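Local atomic coordinates of tyrosyl-DNA phosphodiesterase 2 (Danio rerio, PDB entry 4F1H), a protein that belongs to the endonuclease/exonuclease/phosphatase family and adopts the DNase I-like fold, in which two beta-sheets pack face to face between layers of helices. Residues G25-L30 and V48-K53; I72-S77 and L110-S115; I208-A213 and V219-M224. One frame throughout, in Å; residues are numbered along the deposited sequence.

Contact 1: residues G25-L30 and V48-K53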
loop_
_atom_site.group_PDB
_atom_site.type_symbol
_atom_site.label_atom_id
_atom_site.label_comp_id
_atom_site.label_asym_id
_atom_site.label_seq_id
_atom_site.Cartn_x
_atom_site.Cartn_y
_atom_site.Cartn_z
ATOM N N GLY B 25 15.431 -10.336 29.961
ATOM C CA GLY B 25 14.391 -9.319 29.817
ATOM C C GLY B 25 13.145 -9.865 29.133
ATOM O O GLY B 25 12.020 -9.692 29.613
ATOM N N LEU B 26 13.331 -10.527 27.991
ATOM C CA LEU B 26 12.184 -11.111 27.317
ATOM C C LEU B 26 11.476 -12.109 28.227
ATOM O O LEU B 26 10.257 -12.138 28.279
ATOM C CB LEU B 26 12.609 -11.783 25.989
ATOM C CG LEU B 26 11.536 -12.621 25.295
ATOM C CD1 LEU B 26 10.349 -11.769 24.861
ATOM C CD2 LEU B 26 12.180 -13.327 24.068
ATOM N N CYS B 27 12.241 -12.943 28.928
ATOM C CA CYS B 27 11.625 -13.957 29.791
ATOM C C CYS B 27 10.805 -13.328 30.901
ATOM O O CYS B 27 9.775 -13.903 31.317
ATOM C CB CYS B 27 12.676 -14.874 30.403
ATOM S SG CYS B 27 13.359 -16.003 29.149
ATOM N N SER B 28 11.240 -12.163 31.382
ATOM C CA SER B 28 10.462 -11.446 32.414
ATOM C C SER B 28 9.101 -11.022 31.850
ATOM O O SER B 28 8.063 -11.142 32.516
ATOM C CB SER B 28 11.231 -10.229 32.928
ATOM O OG SER B 28 10.478 -9.522 33.912
ATOM N N TYR B 29 9.090 -10.566 30.596
ATOM C CA TYR B 29 7.824 -10.257 29.940
ATOM C C TYR B 29 6.948 -11.457 29.773
ATOM O O TYR B 29 5.725 -11.355 29.958
ATOM C CB TYR B 29 7.997 -9.517 28.580
ATOM C CG TYR B 29 8.362 -8.058 28.781
ATOM C CD1 TYR B 29 7.378 -7.101 29.031
ATOM C CD2 TYR B 29 9.696 -7.656 28.763
ATOM C CE1 TYR B 29 7.740 -5.755 29.244
ATOM C CE2 TYR B 29 10.078 -6.333 28.970
ATOM C CZ TYR B 29 9.088 -5.386 29.209
ATOM O OH TYR B 29 9.504 -4.079 29.453
ATOM N N LEU B 30 7.523 -12.601 29.354
ATOM C CA LEU B 30 6.729 -13.817 29.211
ATOM C C LEU B 30 6.131 -14.279 30.534
ATOM O O LEU B 30 4.981 -14.724 30.562
ATOM C CB LEU B 30 7.582 -14.952 28.629
ATOM C CG LEU B 30 8.089 -14.639 27.224
ATOM C CD1 LEU B 30 8.752 -15.928 26.646
ATOM C CD2 LEU B 30 7.030 -14.096 26.272
ATOM N N VAL B 48 17.802 -18.864 21.619
ATOM C CA VAL B 48 16.719 -19.809 21.771
ATOM C C VAL B 48 17.127 -20.894 22.780
ATOM O O VAL B 48 16.272 -21.456 23.460
ATOM C CB VAL B 48 16.236 -20.391 20.403
ATOM C CG1 VAL B 48 17.092 -21.559 19.970
ATOM C CG2 VAL B 48 14.775 -20.806 20.500
ATOM N N GLN B 49 18.436 -21.142 22.885
ATOM C CA GLN B 49 18.998 -22.080 23.861
ATOM C C GLN B 49 18.606 -21.584 25.253
ATOM O O GLN B 49 18.014 -22.331 26.051
ATOM C CB GLN B 49 20.532 -22.163 23.707
ATOM C CG GLN B 49 21.184 -23.395 24.335
ATOM C CD GLN B 49 22.713 -23.461 24.133
ATOM O OE1 GLN B 49 23.253 -22.990 23.130
ATOM N NE2 GLN B 49 23.400 -24.064 25.092
ATOM N N TYR B 50 18.870 -20.308 25.520
ATOM C CA TYR B 50 18.463 -19.729 26.800
ATOM C C TYR B 50 16.943 -19.799 27.050
ATOM O O TYR B 50 16.493 -20.206 28.132
ATOM C CB TYR B 50 18.950 -18.297 26.961
ATOM C CG TYR B 50 18.586 -17.811 28.338
ATOM C CD1 TYR B 50 19.183 -18.379 29.468
ATOM C CD2 TYR B 50 17.584 -16.864 28.528
ATOM C CE1 TYR B 50 18.830 -17.977 30.755
ATOM C CE2 TYR B 50 17.228 -16.445 29.819
ATOM C CZ TYR B 50 17.859 -17.011 30.922
ATOM O OH TYR B 50 17.518 -16.617 32.198
ATOM N N LEU B 51 16.143 -19.366 26.077
ATOM C CA LEU B 51 14.688 -19.390 26.263
ATOM C C LEU B 51 14.099 -20.768 26.571
ATOM O O LEU B 51 13.173 -20.876 27.368
ATOM C CB LEU B 51 13.964 -18.836 25.033
ATOM C CG LEU B 51 14.199 -17.414 24.575
ATOM C CD1 LEU B 51 13.342 -17.207 23.320
ATOM C CD2 LEU B 51 13.770 -16.435 25.671
ATOM N N LYS B 52 14.586 -21.800 25.887
ATOM C CA LYS B 52 14.104 -23.164 26.077
ATOM C C LYS B 52 14.378 -23.667 27.508
ATOM O O LYS B 52 13.558 -24.390 28.110
ATOM C CB LYS B 52 14.694 -24.071 24.991
ATOM C CG LYS B 52 14.021 -23.815 23.646
ATOM C CD LYS B 52 14.399 -24.821 22.540
ATOM C CE LYS B 52 15.861 -24.711 22.228
ATOM N NZ LYS B 52 16.240 -25.255 20.900
ATOM N N LYS B 53 15.496 -23.222 28.068
ATOM C CA LYS B 53 15.851 -23.535 29.461
ATOM C C LYS B 53 14.903 -22.887 30.471
ATOM O O LYS B 53 14.552 -23.502 31.491
ATOM C CB LYS B 53 17.283 -23.055 29.747
ATOM C CG LYS B 53 18.178 -24.033 30.520
ATOM C CD LYS B 53 17.901 -24.032 32.023
ATOM C CE LYS B 53 19.113 -24.545 32.814
ATOM N NZ LYS B 53 19.701 -25.782 32.209
#

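Contact 2: residues I72-S77 and L110-S115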
loop_
_atom_site.group_PDB
_atom_site.type_symbol
_atom_site.label_atom_id
_atom_site.label_comp_id
_atom_site.label_asym_id
_atom_site.label_seq_id
_atom_site.Cartn_x
_atom_site.Cartn_y
_atom_site.Cartn_z
ATOM N N ILE B 72 7.861 -19.834 16.883
ATOM C CA ILE B 72 6.545 -19.745 17.477
ATOM C C ILE B 72 6.583 -20.561 18.770
ATOM O O ILE B 72 7.027 -21.710 18.770
ATOM C CB ILE B 72 5.450 -20.276 16.525
ATOM C CG1 ILE B 72 5.301 -19.379 15.299
ATOM C CG2 ILE B 72 4.108 -20.364 17.249
ATOM C CD1 ILE B 72 4.265 -19.971 14.298
ATOM N N MET B 73 6.179 -19.942 19.890
ATOM C CA MET B 73 6.104 -20.651 21.180
ATOM C C MET B 73 4.633 -20.794 21.497
ATOM O O MET B 73 3.848 -19.820 21.375
ATOM C CB MET B 73 6.788 -19.821 22.281
ATOM C CG MET B 73 8.262 -19.612 22.002
ATOM S SD MET B 73 8.974 -18.363 23.136
ATOM C CE MET B 73 8.632 -19.103 24.761
ATOM N N LEU B 74 4.233 -22.000 21.905
ATOM C CA LEU B 74 2.830 -22.302 22.243
ATOM C C LEU B 74 2.696 -22.651 23.730
ATOM O O LEU B 74 3.441 -23.487 24.245
ATOM C CB LEU B 74 2.340 -23.519 21.423
ATOM C CG LEU B 74 2.491 -23.377 19.913
ATOM C CD1 LEU B 74 2.086 -24.681 19.156
ATOM C CD2 LEU B 74 1.706 -22.171 19.437
ATOM N N ARG B 75 1.780 -22.006 24.452
ATOM C CA ARG B 75 1.632 -22.327 25.870
ATOM C C ARG B 75 0.937 -23.685 26.006
ATOM O O ARG B 75 -0.248 -23.801 25.680
ATOM C CB ARG B 75 0.796 -21.260 26.576
ATOM C CG ARG B 75 0.885 -21.381 28.134
ATOM C CD ARG B 75 0.686 -20.028 28.853
ATOM N NE ARG B 75 0.935 -20.183 30.296
ATOM C CZ ARG B 75 2.011 -19.733 30.953
ATOM N NH1 ARG B 75 2.958 -19.034 30.336
ATOM N NH2 ARG B 75 2.130 -19.957 32.260
ATOM N N LYS B 76 1.649 -24.684 26.522
ATOM C CA LYS B 76 1.159 -26.064 26.488
ATOM C C LYS B 76 -0.152 -26.259 27.236
ATOM O O LYS B 76 -0.978 -27.092 26.845
ATOM C CB LYS B 76 2.236 -27.005 27.027
ATOM C CG LYS B 76 3.467 -27.075 26.134
ATOM C CD LYS B 76 4.521 -28.064 26.664
ATOM C CE LYS B 76 5.469 -27.445 27.657
ATOM N NZ LYS B 76 6.444 -28.474 28.182
ATOM N N SER B 77 -0.361 -25.482 28.293
ATOM C CA SER B 77 -1.576 -25.654 29.090
ATOM C C SER B 77 -2.820 -25.088 28.414
ATOM O O SER B 77 -3.956 -25.393 28.815
ATOM C CB SER B 77 -1.395 -25.017 30.461
ATOM O OG SER B 77 -1.192 -23.611 30.346
ATOM N N LEU B 110 -6.815 -22.669 15.325
ATOM C CA LEU B 110 -6.113 -21.417 14.999
ATOM C C LEU B 110 -5.047 -21.752 13.972
ATOM O O LEU B 110 -4.424 -22.816 14.057
ATOM C CB LEU B 110 -5.419 -20.789 16.213
ATOM C CG LEU B 110 -6.221 -20.627 17.496
ATOM C CD1 LEU B 110 -5.323 -19.921 18.519
ATOM C CD2 LEU B 110 -7.522 -19.863 17.239
ATOM N N TYR B 111 -4.804 -20.839 13.028
ATOM C CA TYR B 111 -3.773 -21.070 12.014
ATOM C C TYR B 111 -2.786 -19.929 12.283
ATOM O O TYR B 111 -3.079 -18.784 11.934
ATOM C CB TYR B 111 -4.444 -20.990 10.640
ATOM C CG TYR B 111 -3.618 -21.313 9.421
ATOM C CD1 TYR B 111 -2.954 -20.306 8.733
ATOM C CD2 TYR B 111 -3.585 -22.608 8.895
ATOM C CE1 TYR B 111 -2.215 -20.578 7.563
ATOM C CE2 TYR B 111 -2.831 -22.903 7.726
ATOM C CZ TYR B 111 -2.166 -21.882 7.072
ATOM O OH TYR B 111 -1.432 -22.164 5.915
ATOM N N LEU B 112 -1.679 -20.238 12.978
ATOM C CA LEU B 112 -0.736 -19.224 13.476
ATOM C C LEU B 112 0.426 -19.074 12.504
ATOM O O LEU B 112 0.983 -20.062 12.025
ATOM C CB LEU B 112 -0.212 -19.637 14.853
ATOM C CG LEU B 112 -1.347 -19.901 15.856
ATOM C CD1 LEU B 112 -0.750 -20.603 17.065
ATOM C CD2 LEU B 112 -2.079 -18.637 16.271
ATOM N N MET B 113 0.787 -17.838 12.189
ATOM C CA MET B 113 1.814 -17.627 11.169
ATOM C C MET B 113 2.766 -16.522 11.583
ATOM O O MET B 113 2.357 -15.541 12.178
ATOM C CB MET B 113 1.159 -17.163 9.859
ATOM C CG MET B 113 -0.039 -17.998 9.402
ATOM S SD MET B 113 -1.000 -17.104 8.128
ATOM C CE MET B 113 0.229 -16.963 6.829
ATOM N N THR B 114 4.048 -16.700 11.262
ATOM C CA THR B 114 5.010 -15.592 11.462
ATOM C C THR B 114 6.070 -15.557 10.365
ATOM O O THR B 114 6.430 -16.560 9.735
ATOM C CB THR B 114 5.696 -15.617 12.864
ATOM O OG1 THR B 114 6.347 -14.371 13.101
ATOM C CG2 THR B 114 6.716 -16.756 13.011
ATOM N N SER B 115 6.598 -14.358 10.151
ATOM C CA SER B 115 7.677 -14.176 9.208
ATOM C C SER B 115 8.419 -12.906 9.602
ATOM O O SER B 115 7.907 -12.047 10.359
ATOM C CB SER B 115 7.123 -14.078 7.780
ATOM O OG SER B 115 8.196 -14.039 6.837
#

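Contact 3: residues I208-A213 and V219-M224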
loop_
_atom_site.group_PDB
_atom_site.type_symbol
_atom_site.label_atom_id
_atom_site.label_comp_id
_atom_site.label_asym_id
_atom_site.label_seq_id
_atom_site.Cartn_x
_atom_site.Cartn_y
_atom_site.Cartn_z
ATOM N N ILE B 208 0.114 -7.228 13.003
ATOM C CA ILE B 208 -0.694 -8.442 13.198
ATOM C C ILE B 208 -1.852 -8.396 12.222
ATOM O O ILE B 208 -2.585 -7.373 12.163
ATOM C CB ILE B 208 -1.302 -8.480 14.610
ATOM C CG1 ILE B 208 -0.196 -8.325 15.660
ATOM C CG2 ILE B 208 -2.118 -9.742 14.823
ATOM C CD1 ILE B 208 -0.755 -8.073 17.077
ATOM N N PHE B 209 -2.036 -9.488 11.474
ATOM C CA PHE B 209 -3.172 -9.643 10.525
ATOM C C PHE B 209 -4.099 -10.716 11.072
ATOM O O PHE B 209 -3.640 -11.757 11.564
ATOM C CB PHE B 209 -2.669 -10.014 9.117
ATOM C CG PHE B 209 -1.736 -8.982 8.502
ATOM C CD1 PHE B 209 -1.918 -7.615 8.729
ATOM C CD2 PHE B 209 -0.655 -9.399 7.726
ATOM C CE1 PHE B 209 -1.044 -6.675 8.171
ATOM C CE2 PHE B 209 0.212 -8.472 7.147
ATOM C CZ PHE B 209 0.027 -7.106 7.392
ATOM N N LEU B 210 -5.404 -10.462 11.012
ATOM C CA LEU B 210 -6.404 -11.343 11.609
ATOM C C LEU B 210 -7.468 -11.697 10.591
ATOM O O LEU B 210 -7.950 -10.825 9.869
ATOM C CB LEU B 210 -7.038 -10.649 12.827
ATOM C CG LEU B 210 -8.280 -11.330 13.412
ATOM C CD1 LEU B 210 -7.892 -12.683 14.075
ATOM C CD2 LEU B 210 -8.982 -10.416 14.435
ATOM N N ARG B 211 -7.817 -12.980 10.508
ATOM C CA ARG B 211 -8.975 -13.417 9.713
ATOM C C ARG B 211 -9.841 -14.343 10.573
ATOM O O ARG B 211 -9.321 -15.203 11.306
ATOM C CB ARG B 211 -8.524 -14.155 8.447
ATOM C CG ARG B 211 -9.688 -14.390 7.460
ATOM C CD ARG B 211 -9.417 -15.628 6.625
ATOM N NE ARG B 211 -9.730 -16.821 7.395
ATOM C CZ ARG B 211 -9.576 -18.063 6.951
ATOM N NH1 ARG B 211 -9.916 -19.077 7.722
ATOM N NH2 ARG B 211 -9.070 -18.284 5.748
ATOM N N SER B 212 -11.169 -14.146 10.545
ATOM C CA SER B 212 -12.040 -15.047 11.299
ATOM C C SER B 212 -12.205 -16.388 10.605
ATOM O O SER B 212 -11.818 -16.568 9.449
ATOM C CB SER B 212 -13.430 -14.431 11.499
ATOM O OG SER B 212 -13.337 -13.162 12.107
ATOM N N ALA B 213 -12.793 -17.330 11.337
ATOM C CA ALA B 213 -13.217 -18.616 10.771
ATOM C C ALA B 213 -14.652 -18.384 10.326
ATOM O O ALA B 213 -15.399 -17.699 11.038
ATOM C CB ALA B 213 -13.216 -19.687 11.862
ATOM N N VAL B 219 -14.153 -12.889 14.976
ATOM C CA VAL B 219 -13.224 -12.582 16.039
ATOM C C VAL B 219 -12.893 -11.120 15.879
ATOM O O VAL B 219 -12.664 -10.634 14.751
ATOM C CB VAL B 219 -11.910 -13.346 15.825
ATOM C CG1 VAL B 219 -10.877 -12.969 16.892
ATOM C CG2 VAL B 219 -12.171 -14.824 15.837
ATOM N N THR B 220 -12.884 -10.406 16.994
ATOM C CA THR B 220 -12.387 -9.041 16.988
ATOM C C THR B 220 -11.185 -8.965 17.926
ATOM O O THR B 220 -11.121 -9.696 18.918
ATOM C CB THR B 220 -13.461 -8.067 17.494
ATOM O OG1 THR B 220 -13.906 -8.497 18.785
ATOM C CG2 THR B 220 -14.641 -8.062 16.536
ATOM N N PRO B 221 -10.226 -8.093 17.607
ATOM C CA PRO B 221 -9.213 -7.838 18.641
ATOM C C PRO B 221 -9.841 -7.120 19.824
ATOM O O PRO B 221 -10.849 -6.419 19.653
ATOM C CB PRO B 221 -8.205 -6.928 17.930
ATOM C CG PRO B 221 -8.965 -6.276 16.808
ATOM C CD PRO B 221 -10.013 -7.287 16.389
ATOM N N ASP B 222 -9.253 -7.291 21.001
ATOM C CA ASP B 222 -9.762 -6.717 22.236
ATOM C C ASP B 222 -8.896 -5.538 22.659
ATOM O O ASP B 222 -9.328 -4.389 22.627
ATOM C CB ASP B 222 -9.762 -7.810 23.293
ATOM C CG ASP B 222 -10.201 -7.313 24.650
ATOM O OD1 ASP B 222 -11.189 -6.554 24.685
ATOM O OD2 ASP B 222 -9.560 -7.687 25.669
ATOM N N HIS B 223 -7.656 -5.825 23.039
ATOM C CA HIS B 223 -6.744 -4.778 23.468
ATOM C C HIS B 223 -5.320 -5.049 22.969
ATOM O O HIS B 223 -4.926 -6.201 22.800
ATOM C CB HIS B 223 -6.810 -4.659 24.995
ATOM C CG HIS B 223 -5.543 -4.195 25.629
ATOM N ND1 HIS B 223 -5.226 -2.860 25.775
ATOM C CD2 HIS B 223 -4.511 -4.888 26.169
ATOM C CE1 HIS B 223 -4.051 -2.752 26.367
ATOM N NE2 HIS B 223 -3.596 -3.969 26.619
ATOM N N MET B 224 -4.577 -3.981 22.702
ATOM C CA MET B 224 -3.175 -4.092 22.272
ATOM C C MET B 224 -2.293 -3.118 23.071
ATOM O O MET B 224 -2.756 -2.027 23.457
ATOM C CB MET B 224 -3.111 -3.836 20.759
ATOM C CG MET B 224 -1.749 -3.693 20.152
ATOM S SD MET B 224 -1.962 -3.089 18.431
ATOM C CE MET B 224 -0.244 -2.766 18.030
HETATM O O HOH W 1 -11.860 -11.140 12.192
#

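Contact 1: residues G25-L30 and V48-K53
Cys27 holds its SG anti to its own carbonyl carbon (chi1 -72°), and Leu51 places CG in the same manner (chi1 -61°), which brings the sulfur to 3.5 Å from the Leu51 CD2 methyl. The pair joins helices 19-33 and 45-54, two neighbours on one face of the six-stranded sheet of a DNase I-like sandwich; strand 37-43 lies between them in sequence. The segments run in roughly the same direction, crossing at -35° with their axes 10.7 Å apart at the closest, and Cys27 and Leu51 mark their closest backbone approach.

Although the first bond of the Leu51 side chain does not aim at the other helix, its methyls turn back to it. Leu51 CD2 touches both Cys27 SG and a methyl of Leu26, and the two leucine side chains cross at about a right angle. Leu51 also rests on Leu40 and Leu43 of strand 37-43, so it contacts both helix 19-33 and the sheet.

Tyr50 approaches the same sulfur. Its CE2 lies 4.0 Å from Cys27 SG, a sulfur-aromatic contact of oblique geometry, while its hydroxyl is hydrogen-bonded to Arg54. Leu26 CD2 stands 3.8 Å from Leu51 CD2 and 4.1 Å from Leu51 CD1.

Contact 2: residues I72-S77 and L110-S115
Ile72 and Thr114 stand where the two strands come nearest, their CA atoms 7.5 Å apart. Strands 72-75 and 110-114 run in roughly opposed directions, at 146°, and their axes come no closer than 9.1 Å, a spacing that leaves room for a layer of side chains instead of backbone pairing. Each strand is hydrogen-bonded within its own sheet: Ile72 and Leu74 pair with Phe61 and Leu59 of strand 58-62, and Met73 with Val38.

Alternation along the strands decides what meets. Ile72 points toward the other strand, and its CG1 lies 3.8 Å from Thr114 CG2, the two side chains sliding past each other in opposite directions. Farther out, Ile72 CD1 reaches 4.0 Å from the carbonyl oxygen of Leu112. Leu74 sets off less directly, but the end of its side chain turns inward, where CD2 meets Leu112 CD1 at 3.8 Å.

This layer belongs to the interior of the DNase I-like beta-sandwich, in which the six-stranded sheet carrying strand 69-75 faces the sheet carrying strand 108-114. It lies away from the bound magnesium ion, which is about 14 Å from the Thr114 side chain. Met73 and Met113 point to the outer faces. Met113 lies against Val147 and Phe149 of the adjacent strand, and its SD comes in plane at the edge of the Tyr111 ring.

Thr114 is the polar member of the buried layer. Its OG1 sits anti to the backbone N (chi1 -166°), which leaves CG2 for Ile72. The hydroxyl is hydrogen-bonded to the Ala150 carbonyl in its own sheet and to Gln41 NE2 in the facing one, so the same side chain joins the two sheets through both a polar and an apolar branch.

Contact 3: residues I208-A213 and V219-M224
The polar part of this contact centres on Ser212 and Val219. Ser212 OG accepts a hydrogen bond from Val219 N at 3.0 Å, nearly straight at 168°. A water donates to Val219 O at 2.7 Å; it also lies 2.5 Å from Ser212 OG, a separation so short that a water bridge to the serine is doubtful.

A second polar group holds the end of the first strand. Arg211 curls along the chain so that NE donates to the carbonyl oxygen of Ser212 at 2.9 Å, a bent bond of 144° with the donor tilted out of the carbonyl plane. Its two terminal nitrogens bond to the carbonyls of Ala141, Pro142 and Ala145, tying the guanidinium group to the loop before strand 145-150 and to the first residue of that strand.

Strands 202-211 and 220-227 belong to different sheets of the DNase I-like sandwich, and the few residues between them carry the chain from one sheet to the other. The serine bond therefore spans the exit of one strand and the entry to the next, without the backbone pairing of a beta-hairpin. Strand 220-227 is the outermost strand of the six-stranded sheet within the chain, and there Thr220 pairs with Asn249.

Apolar contacts converge on Leu210, whose CG is anti to the backbone N (chi1 169°), with the methyls facing the second segment. CD2 packs 3.8 Å from Pro221 CD and 4.0 Å from Val219 CG1, and touches Val219 O at 3.7 Å. Leu210 CD1 lies 4.1 Å from the same Val219 CG1. Ile146 lies against both Leu210 and Val219, and Val173 of helix 173-176 against both Leu210 and Pro221.

How the contacts relate
The three contacts follow one another along the chain, each closing before the next opens. Contact 1 lies on the outer, helix-covered face of the six-stranded sheet, and contact 2 lies between that sheet and its partner. Their centres are 16 Å apart, yet they touch through strand 69-75, where Leu30 CD1 packs 3.7 Å from Met73 CE. Contact 3, centred 15 Å from contact 2, also bridges the two sheets, where a short connection carries the chain from strand 202-211 to strand 220-227; its centre is 26 Å from that of contact 1. Together they join a helical layer and both sheets into the layered DNase I-like architecture.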